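Synaptonemal complex protein 2 (Mus musculus, PDB 5IWZ) is a major component of the axial and lateral elements of synaptonemal complexes, needed for their assembly and for chromosome synapsis in meiosis. Local coordinates at residues M103-L115 against F154-V167. Numbering follows the deposited sequence.
Sequences MVSWFENSKEIIL and FIPQICALVIDSRV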
ATOM      1  N   MET A 103      -0.942 -15.070 -12.438  1.00 25.01           N
ATOM      2  CA  MET A 103      -1.156 -14.032 -11.427  1.00 31.57           C
ATOM      3  C   MET A 103      -1.593 -12.712 -12.052  1.00 25.52           C
ATOM      4  O   MET A 103      -2.372 -11.977 -11.435  1.00 29.60           O
ATOM      5  CB  MET A 103       0.101 -13.849 -10.591  1.00 34.69           C
ATOM      6  CG  MET A 103       0.463 -15.156  -9.931  1.00 44.69           C
ATOM      7  SD  MET A 103       1.066 -14.982  -8.262  1.00 47.21           S
ATOM      8  CE  MET A 103       0.067 -13.643  -7.641  1.00 34.71           C
ATOM      9  N   VAL A 104      -1.116 -12.395 -13.266  1.00 26.77           N
ATOM     10  CA  VAL A 104      -1.635 -11.227 -13.982  1.00 30.10           C
ATOM     11  C   VAL A 104      -3.129 -11.387 -14.223  1.00 29.76           C
ATOM     12  O   VAL A 104      -3.933 -10.470 -13.975  1.00 27.18           O
ATOM     13  CB  VAL A 104      -0.871 -11.023 -15.303  1.00 32.23           C
ATOM     14  CG1 VAL A 104      -1.579  -9.985 -16.195  1.00 29.38           C
ATOM     15  CG2 VAL A 104       0.557 -10.600 -15.007  1.00 27.23           C
ATOM     16  N   SER A 105      -3.519 -12.571 -14.684  1.00 23.37           N
ATOM     17  CA  SER A 105      -4.925 -12.887 -14.884  1.00 31.56           C
ATOM     18  C   SER A 105      -5.728 -12.766 -13.589  1.00 24.55           C
ATOM     19  O   SER A 105      -6.829 -12.201 -13.590  1.00 28.69           O
ATOM     20  CB  SER A 105      -5.043 -14.294 -15.464  1.00 39.00           C
ATOM     21  OG  SER A 105      -6.370 -14.747 -15.368  1.00 41.87           O
ATOM     22  N   TRP A 106      -5.206 -13.283 -12.471  1.00 26.26           N
ATOM     23  CA  TRP A 106      -5.962 -13.178 -11.224  1.00 27.42           C
ATOM     24  C   TRP A 106      -6.128 -11.719 -10.827  1.00 31.43           C
ATOM     25  O   TRP A 106      -7.206 -11.303 -10.376  1.00 27.68           O
ATOM     26  CB  TRP A 106      -5.285 -13.969 -10.100  1.00 28.35           C
ATOM     27  CG  TRP A 106      -5.067 -15.426 -10.425  1.00 27.25           C
ATOM     28  CD1 TRP A 106      -5.715 -16.171 -11.387  1.00 24.29           C
ATOM     29  CD2 TRP A 106      -4.099 -16.299  -9.826  1.00 27.44           C
ATOM     30  NE1 TRP A 106      -5.212 -17.459 -11.404  1.00 29.31           N
ATOM     31  CE2 TRP A 106      -4.220 -17.561 -10.459  1.00 25.95           C
ATOM     32  CE3 TRP A 106      -3.143 -16.139  -8.813  1.00 32.93           C
ATOM     33  CZ2 TRP A 106      -3.431 -18.646 -10.103  1.00 26.65           C
ATOM     34  CZ3 TRP A 106      -2.350 -17.228  -8.465  1.00 29.69           C
ATOM     35  CH2 TRP A 106      -2.505 -18.461  -9.105  1.00 32.05           C
ATOM     36  N   PHE A 107      -5.071 -10.922 -11.009  1.00 23.09           N
ATOM     37  CA  PHE A 107      -5.152  -9.492 -10.728  1.00 22.88           C
ATOM     38  C   PHE A 107      -6.147  -8.800 -11.652  1.00 26.60           C
ATOM     39  O   PHE A 107      -6.927  -7.951 -11.206  1.00 33.14           O
ATOM     40  CB  PHE A 107      -3.761  -8.864 -10.875  1.00 24.70           C
ATOM     41  CG  PHE A 107      -3.745  -7.398 -10.648  1.00 31.22           C
ATOM     42  CD1 PHE A 107      -3.860  -6.882  -9.370  1.00 34.28           C
ATOM     43  CD2 PHE A 107      -3.613  -6.526 -11.714  1.00 34.31           C
ATOM     44  CE1 PHE A 107      -3.843  -5.507  -9.154  1.00 35.91           C
ATOM     45  CE2 PHE A 107      -3.592  -5.168 -11.510  1.00 31.20           C
ATOM     46  CZ  PHE A 107      -3.705  -4.654 -10.225  1.00 27.98           C
ATOM     47  N   GLU A 108      -6.123  -9.140 -12.950  1.00 24.54           N
ATOM     48  CA  GLU A 108      -7.113  -8.613 -13.885  1.00 26.40           C
ATOM     49  C   GLU A 108      -8.528  -8.989 -13.464  1.00 31.91           C
ATOM     50  O   GLU A 108      -9.443  -8.160 -13.512  1.00 33.58           O
ATOM     51  CB  GLU A 108      -6.842  -9.142 -15.296  1.00 42.77           C
ATOM     52  CG  GLU A 108      -5.559  -8.637 -15.947  1.00 58.19           C
ATOM     53  CD  GLU A 108      -5.710  -7.258 -16.548  1.00 74.28           C
ATOM     54  OE1 GLU A 108      -4.719  -6.755 -17.129  1.00 81.16           O
ATOM     55  OE2 GLU A 108      -6.815  -6.677 -16.445  1.00 75.17           O
ATOM     56  N   ASN A 109      -8.732 -10.257 -13.096  1.00 28.35           N
ATOM     57  CA  ASN A 109     -10.029 -10.745 -12.630  1.00 31.62           C
ATOM     58  C   ASN A 109     -10.412 -10.207 -11.256  1.00 36.95           C
ATOM     59  O   ASN A 109     -11.521 -10.487 -10.792  1.00 40.35           O
ATOM     60  CB  ASN A 109     -10.030 -12.272 -12.593  1.00 29.93           C
ATOM     61  CG  ASN A 109      -9.958 -12.886 -13.989  1.00 48.60           C
ATOM     62  OD1 ASN A 109     -10.290 -12.234 -14.982  1.00 56.05           O
ATOM     63  ND2 ASN A 109      -9.517 -14.134 -14.069  1.00 43.26           N
ATOM     64  N   SER A 110      -9.524  -9.479 -10.590  1.00 29.10           N
ATOM     65  CA  SER A 110      -9.834  -8.805  -9.338  1.00 32.81           C
ATOM     66  C   SER A 110     -10.257  -7.362  -9.549  1.00 37.18           C
ATOM     67  O   SER A 110     -10.623  -6.689  -8.579  1.00 27.64           O
ATOM     68  CB  SER A 110      -8.619  -8.827  -8.399  1.00 31.32           C
ATOM     69  OG  SER A 110      -8.228 -10.159  -8.101  1.00 34.79           O
ATOM     70  N   LYS A 111     -10.215  -6.871 -10.788  1.00 34.90           N
ATOM     71  CA  LYS A 111     -10.381  -5.439 -10.994  1.00 40.31           C
ATOM     72  C   LYS A 111     -11.817  -5.005 -10.745  1.00 42.68           C
ATOM     73  O   LYS A 111     -12.052  -3.941 -10.160  1.00 31.93           O
ATOM     74  CB  LYS A 111      -9.907  -5.050 -12.392  1.00 47.52           C
ATOM     75  CG  LYS A 111      -8.366  -5.132 -12.530  1.00 49.82           C
ATOM     76  CD  LYS A 111      -7.870  -4.866 -13.961  1.00 44.08           C
ATOM     77  CE  LYS A 111      -6.447  -4.316 -13.938  1.00 46.24           C
ATOM     78  NZ  LYS A 111      -5.768  -4.443 -15.263  1.00 50.89           N
ATOM     79  N   GLU A 112     -12.788  -5.831 -11.147  1.00 44.29           N
ATOM     80  CA  GLU A 112     -14.186  -5.531 -10.850  1.00 47.82           C
ATOM     81  C   GLU A 112     -14.419  -5.430  -9.345  1.00 46.80           C
ATOM     82  O   GLU A 112     -15.141  -4.544  -8.875  1.00 50.50           O
ATOM     83  CB  GLU A 112     -15.086  -6.599 -11.477  1.00 51.22           C
ATOM     84  CG  GLU A 112     -16.571  -6.352 -11.294  1.00 62.87           C
ATOM     85  CD  GLU A 112     -17.445  -7.363 -12.039  1.00 68.54           C
ATOM     86  OE1 GLU A 112     -17.185  -7.609 -13.238  1.00 71.78           O
ATOM     87  OE2 GLU A 112     -18.389  -7.906 -11.421  1.00 66.97           O
ATOM     88  N   ILE A 113     -13.800  -6.323  -8.575  1.00 39.01           N
ATOM     89  CA  ILE A 113     -13.897  -6.278  -7.121  1.00 37.02           C
ATOM     90  C   ILE A 113     -13.214  -5.028  -6.578  1.00 47.38           C
ATOM     91  O   ILE A 113     -13.750  -4.334  -5.704  1.00 50.85           O
ATOM     92  CB  ILE A 113     -13.279  -7.554  -6.519  1.00 35.23           C
ATOM     93  CG1 ILE A 113     -14.198  -8.764  -6.746  1.00 45.49           C
ATOM     94  CG2 ILE A 113     -12.960  -7.353  -5.051  1.00 34.14           C
ATOM     95  CD1 ILE A 113     -13.495 -10.107  -6.595  1.00 42.34           C
ATOM     96  N   ILE A 114     -11.996  -4.758  -7.054  1.00 46.41           N
ATOM     97  CA  ILE A 114     -11.236  -3.586  -6.624  1.00 40.17           C
ATOM     98  C   ILE A 114     -12.045  -2.313  -6.838  1.00 41.52           C
ATOM     99  O   ILE A 114     -12.020  -1.397  -6.007  1.00 42.60           O
ATOM    100  CB  ILE A 114      -9.890  -3.538  -7.373  1.00 37.54           C
ATOM    101  CG1 ILE A 114      -8.932  -4.574  -6.803  1.00 27.92           C
ATOM    102  CG2 ILE A 114      -9.277  -2.144  -7.330  1.00 46.54           C
ATOM    103  CD1 ILE A 114      -7.927  -5.086  -7.816  1.00 30.37           C
ATOM    104  N   LEU A 115     -12.792  -2.241  -7.940  1.00 37.63           N
ATOM    105  CA  LEU A 115     -13.545  -1.022  -8.204  1.00 49.63           C
ATOM    106  C   LEU A 115     -14.760  -0.895  -7.288  1.00 70.23           C
ATOM    107  O   LEU A 115     -14.811   0.004  -6.443  1.00 77.41           O
ATOM    108  CB  LEU A 115     -13.966  -0.961  -9.667  1.00 39.80           C
ATOM    109  CG  LEU A 115     -12.762  -0.718 -10.582  1.00 42.39           C
ATOM    110  CD1 LEU A 115     -13.141  -0.929 -12.029  1.00 40.16           C
ATOM    111  CD2 LEU A 115     -12.174   0.670 -10.369  1.00 39.99           C
ATOM    112  N   PHE A 154       3.988  -6.510 -13.935  1.00 26.54           N
ATOM    113  CA  PHE A 154       3.242  -5.844 -12.868  1.00 25.43           C
ATOM    114  C   PHE A 154       3.604  -4.378 -12.642  1.00 31.37           C
ATOM    115  O   PHE A 154       2.753  -3.646 -12.140  1.00 33.99           O
ATOM    116  CB  PHE A 154       3.380  -6.615 -11.549  1.00 29.47           C
ATOM    117  CG  PHE A 154       2.348  -7.700 -11.396  1.00 37.31           C
ATOM    118  CD1 PHE A 154       1.074  -7.393 -10.943  1.00 35.59           C
ATOM    119  CD2 PHE A 154       2.637  -9.011 -11.740  1.00 30.25           C
ATOM    120  CE1 PHE A 154       0.112  -8.378 -10.810  1.00 36.46           C
ATOM    121  CE2 PHE A 154       1.673 -10.011 -11.609  1.00 34.07           C
ATOM    122  CZ  PHE A 154       0.415  -9.693 -11.140  1.00 38.34           C
ATOM    123  N   ILE A 155       4.806  -3.905 -13.034  1.00 30.27           N
ATOM    124  CA  ILE A 155       5.075  -2.464 -12.984  1.00 29.18           C
ATOM    125  C   ILE A 155       4.024  -1.658 -13.750  1.00 35.88           C
ATOM    126  O   ILE A 155       3.506  -0.684 -13.194  1.00 32.24           O
ATOM    127  CB  ILE A 155       6.513  -2.164 -13.452  1.00 31.40           C
ATOM    128  CG1 ILE A 155       7.540  -2.799 -12.524  1.00 34.86           C
ATOM    129  CG2 ILE A 155       6.736  -0.666 -13.553  1.00 33.96           C
ATOM    130  CD1 ILE A 155       7.445  -2.333 -11.127  1.00 36.38           C
ATOM    131  N   PRO A 156       3.664  -2.009 -15.000  1.00 35.04           N
ATOM    132  CA  PRO A 156       2.579  -1.248 -15.658  1.00 36.33           C
ATOM    133  C   PRO A 156       1.226  -1.398 -14.980  1.00 35.89           C
ATOM    134  O   PRO A 156       0.455  -0.429 -14.944  1.00 31.90           O
ATOM    135  CB  PRO A 156       2.561  -1.813 -17.093  1.00 37.39           C
ATOM    136  CG  PRO A 156       3.376  -3.044 -17.060  1.00 39.27           C
ATOM    137  CD  PRO A 156       4.359  -2.900 -15.950  1.00 37.11           C
ATOM    138  N   GLN A 157       0.909  -2.585 -14.453  1.00 30.70           N
ATOM    139  CA  GLN A 157      -0.371  -2.790 -13.773  1.00 27.25           C
ATOM    140  C   GLN A 157      -0.482  -1.901 -12.542  1.00 29.51           C
ATOM    141  O   GLN A 157      -1.522  -1.283 -12.292  1.00 28.25           O
ATOM    142  CB  GLN A 157      -0.520  -4.257 -13.348  1.00 25.63           C
ATOM    143  CG  GLN A 157      -0.612  -5.266 -14.483  1.00 37.37           C
ATOM    144  CD  GLN A 157      -1.991  -5.320 -15.107  1.00 39.38           C
ATOM    145  OE1 GLN A 157      -2.967  -4.839 -14.529  1.00 38.86           O
ATOM    146  NE2 GLN A 157      -2.076  -5.891 -16.308  1.00 37.58           N
ATOM    147  N   ILE A 158       0.574  -1.865 -11.731  1.00 27.04           N
ATOM    148  CA  ILE A 158       0.539  -1.084 -10.499  1.00 30.72           C
ATOM    149  C   ILE A 158       0.436   0.413 -10.800  1.00 29.57           C
ATOM    150  O   ILE A 158      -0.345   1.128 -10.160  1.00 30.82           O
ATOM    151  CB  ILE A 158       1.759  -1.424  -9.626  1.00 29.15           C
ATOM    152  CG1 ILE A 158       1.657  -2.896  -9.195  1.00 29.81           C
ATOM    153  CG2 ILE A 158       1.848  -0.461  -8.416  1.00 26.43           C
ATOM    154  CD1 ILE A 158       2.842  -3.402  -8.381  1.00 33.91           C
ATOM    155  N   CYS A 159       1.198   0.905 -11.786  1.00 30.82           N
ATOM    156  CA  CYS A 159       1.099   2.315 -12.167  1.00 32.78           C
ATOM    157  C   CYS A 159      -0.314   2.665 -12.615  1.00 37.85           C
ATOM    158  O   CYS A 159      -0.869   3.703 -12.219  1.00 32.71           O
ATOM    159  CB  CYS A 159       2.102   2.648 -13.278  1.00 34.80           C
ATOM    160  SG  CYS A 159       3.849   2.571 -12.829  1.00 37.96           S
ATOM    161  N   ALA A 160      -0.909   1.818 -13.466  1.00 29.91           N
ATOM    162  CA  ALA A 160      -2.286   2.053 -13.882  1.00 34.12           C
ATOM    163  C   ALA A 160      -3.221   2.084 -12.676  1.00 32.34           C
ATOM    164  O   ALA A 160      -4.099   2.954 -12.586  1.00 35.40           O
ATOM    165  CB  ALA A 160      -2.723   0.981 -14.890  1.00 37.90           C
ATOM    166  N   LEU A 161      -3.019   1.164 -11.724  1.00 28.60           N
ATOM    167  CA  LEU A 161      -3.841   1.115 -10.516  1.00 33.60           C
ATOM    168  C   LEU A 161      -3.683   2.375  -9.680  1.00 35.76           C
ATOM    169  O   LEU A 161      -4.658   2.876  -9.099  1.00 31.25           O
ATOM    170  CB  LEU A 161      -3.463  -0.112  -9.683  1.00 35.38           C
ATOM    171  CG  LEU A 161      -4.323  -0.508  -8.480  1.00 40.97           C
ATOM    172  CD1 LEU A 161      -5.714  -0.932  -8.937  1.00 35.69           C
ATOM    173  CD2 LEU A 161      -3.672  -1.635  -7.681  1.00 40.33           C
ATOM    174  N   VAL A 162      -2.453   2.881  -9.577  1.00 35.30           N
ATOM    175  CA  VAL A 162      -2.180   4.053  -8.756  1.00 34.17           C
ATOM    176  C   VAL A 162      -2.757   5.307  -9.404  1.00 30.88           C
ATOM    177  O   VAL A 162      -3.205   6.223  -8.707  1.00 34.42           O
ATOM    178  CB  VAL A 162      -0.663   4.161  -8.501  1.00 31.79           C
ATOM    179  CG1 VAL A 162      -0.304   5.502  -7.906  1.00 41.56           C
ATOM    180  CG2 VAL A 162      -0.209   3.057  -7.545  1.00 24.20           C
ATOM    181  N   ILE A 163      -2.794   5.353 -10.736  1.00 31.16           N
ATOM    182  CA  ILE A 163      -3.357   6.494 -11.448  1.00 39.46           C
ATOM    183  C   ILE A 163      -4.881   6.517 -11.413  1.00 42.44           C
ATOM    184  O   ILE A 163      -5.482   7.586 -11.593  1.00 39.69           O
ATOM    185  CB  ILE A 163      -2.850   6.464 -12.902  1.00 44.10           C
ATOM    186  CG1 ILE A 163      -1.358   6.795 -12.961  1.00 48.80           C
ATOM    187  CG2 ILE A 163      -3.625   7.402 -13.798  1.00 51.37           C
ATOM    188  CD1 ILE A 163      -0.737   6.444 -14.315  1.00 51.73           C
ATOM    189  N   ASP A 164      -5.529   5.369 -11.205  1.00 35.79           N
ATOM    190  CA  ASP A 164      -6.980   5.258 -11.349  1.00 36.37           C
ATOM    191  C   ASP A 164      -7.626   5.825 -10.088  1.00 37.29           C
ATOM    192  O   ASP A 164      -7.541   5.225  -9.010  1.00 36.96           O
ATOM    193  CB  ASP A 164      -7.378   3.798 -11.594  1.00 34.89           C
ATOM    194  CG  ASP A 164      -8.884   3.603 -11.887  1.00 44.80           C
ATOM    195  OD1 ASP A 164      -9.702   4.503 -11.610  1.00 44.99           O
ATOM    196  OD2 ASP A 164      -9.255   2.513 -12.389  1.00 48.22           O
ATOM    197  N   SER A 165      -8.281   6.984 -10.220  1.00 38.57           N
ATOM    198  CA  SER A 165      -8.848   7.648  -9.049  1.00 38.68           C
ATOM    199  C   SER A 165     -10.012   6.879  -8.446  1.00 39.70           C
ATOM    200  O   SER A 165     -10.410   7.184  -7.319  1.00 43.24           O
ATOM    201  CB  SER A 165      -9.292   9.071  -9.400  1.00 42.77           C
ATOM    202  OG  SER A 165     -10.430   9.075 -10.244  1.00 48.34           O
ATOM    203  N   ARG A 166     -10.543   5.874  -9.144  1.00 40.89           N
ATOM    204  CA  ARG A 166     -11.656   5.112  -8.594  1.00 44.55           C
ATOM    205  C   ARG A 166     -11.230   4.146  -7.496  1.00 42.55           C
ATOM    206  O   ARG A 166     -12.082   3.715  -6.716  1.00 45.49           O
ATOM    207  CB  ARG A 166     -12.375   4.358  -9.717  1.00 40.26           C
ATOM    208  CG  ARG A 166     -12.936   5.270 -10.798  1.00 44.59           C
ATOM    209  CD  ARG A 166     -13.502   4.478 -11.960  1.00 45.58           C
ATOM    210  NE  ARG A 166     -12.449   3.744 -12.653  1.00 46.87           N
ATOM    211  CZ  ARG A 166     -12.669   2.793 -13.550  1.00 45.54           C
ATOM    212  NH1 ARG A 166     -13.909   2.457 -13.871  1.00 44.35           N
ATOM    213  NH2 ARG A 166     -11.647   2.172 -14.122  1.00 45.37           N
ATOM    214  N   VAL A 167      -9.939   3.821  -7.390  1.00 37.82           N
ATOM    215  CA  VAL A 167      -9.473   2.757  -6.500  1.00 37.70           C
ATOM    216  C   VAL A 167      -9.250   3.310  -5.100  1.00 42.44           C
ATOM    217  O   VAL A 167      -8.657   4.384  -4.933  1.00 49.33           O
ATOM    218  CB  VAL A 167      -8.183   2.114  -7.050  1.00 35.70           C
ATOM    219  CG1 VAL A 167      -7.679   1.024  -6.107  1.00 29.67           C
ATOM    220  CG2 VAL A 167      -8.409   1.572  -8.453  1.00 37.51           C
TER
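Q157 reaches across to E108 and K111 and uses both ends of its amide. Q157 NE2 donates to E108 OE1 at 2.9 Å, coming from above the carboxylate plane, while K111 NZ gives a hydrogen to Q157 OE1, in the carbonyl plane and on a lone pair. K111 NZ also forms a salt bridge with E108 OE2 (2.7 Å), so amide, carboxylate and ammonium make a closed ring of three bonds. A bend at chi2 (-79°) turns the Q157 amide toward this pair; Q157 OE1 also lies at the edge of the F107 ring, 3.1 Å from F107 CE2. With alanine at Q157, E108 OE1 would probably lose its amide donor and K111 NZ its amide acceptor, and a gap would open among V104, F107, E108 and K111, the hole this knob fills.

Segments 103-108 and 154-163, parts of helices 99-108 and 144-163 in the armadillo-repeat-like domain, run nearly parallel, their axes 14° apart; helix 123-141 touches M103 and F154. F154 turns its edge toward the face of F107 in an offset edge-to-face pair, and V104 CG2 meets F154 CE2 at 3.6 Å. L161 CD2 packs at the edge of the F107 ring. From helix 111-115, I114 CG2 touches V167 CG1 (3.8 Å) in the turn after helix 144-163, and L115 CD2 lies over one face of the R166 guanidinium, whose NE and NH2 grip the D164 carboxylate side-on.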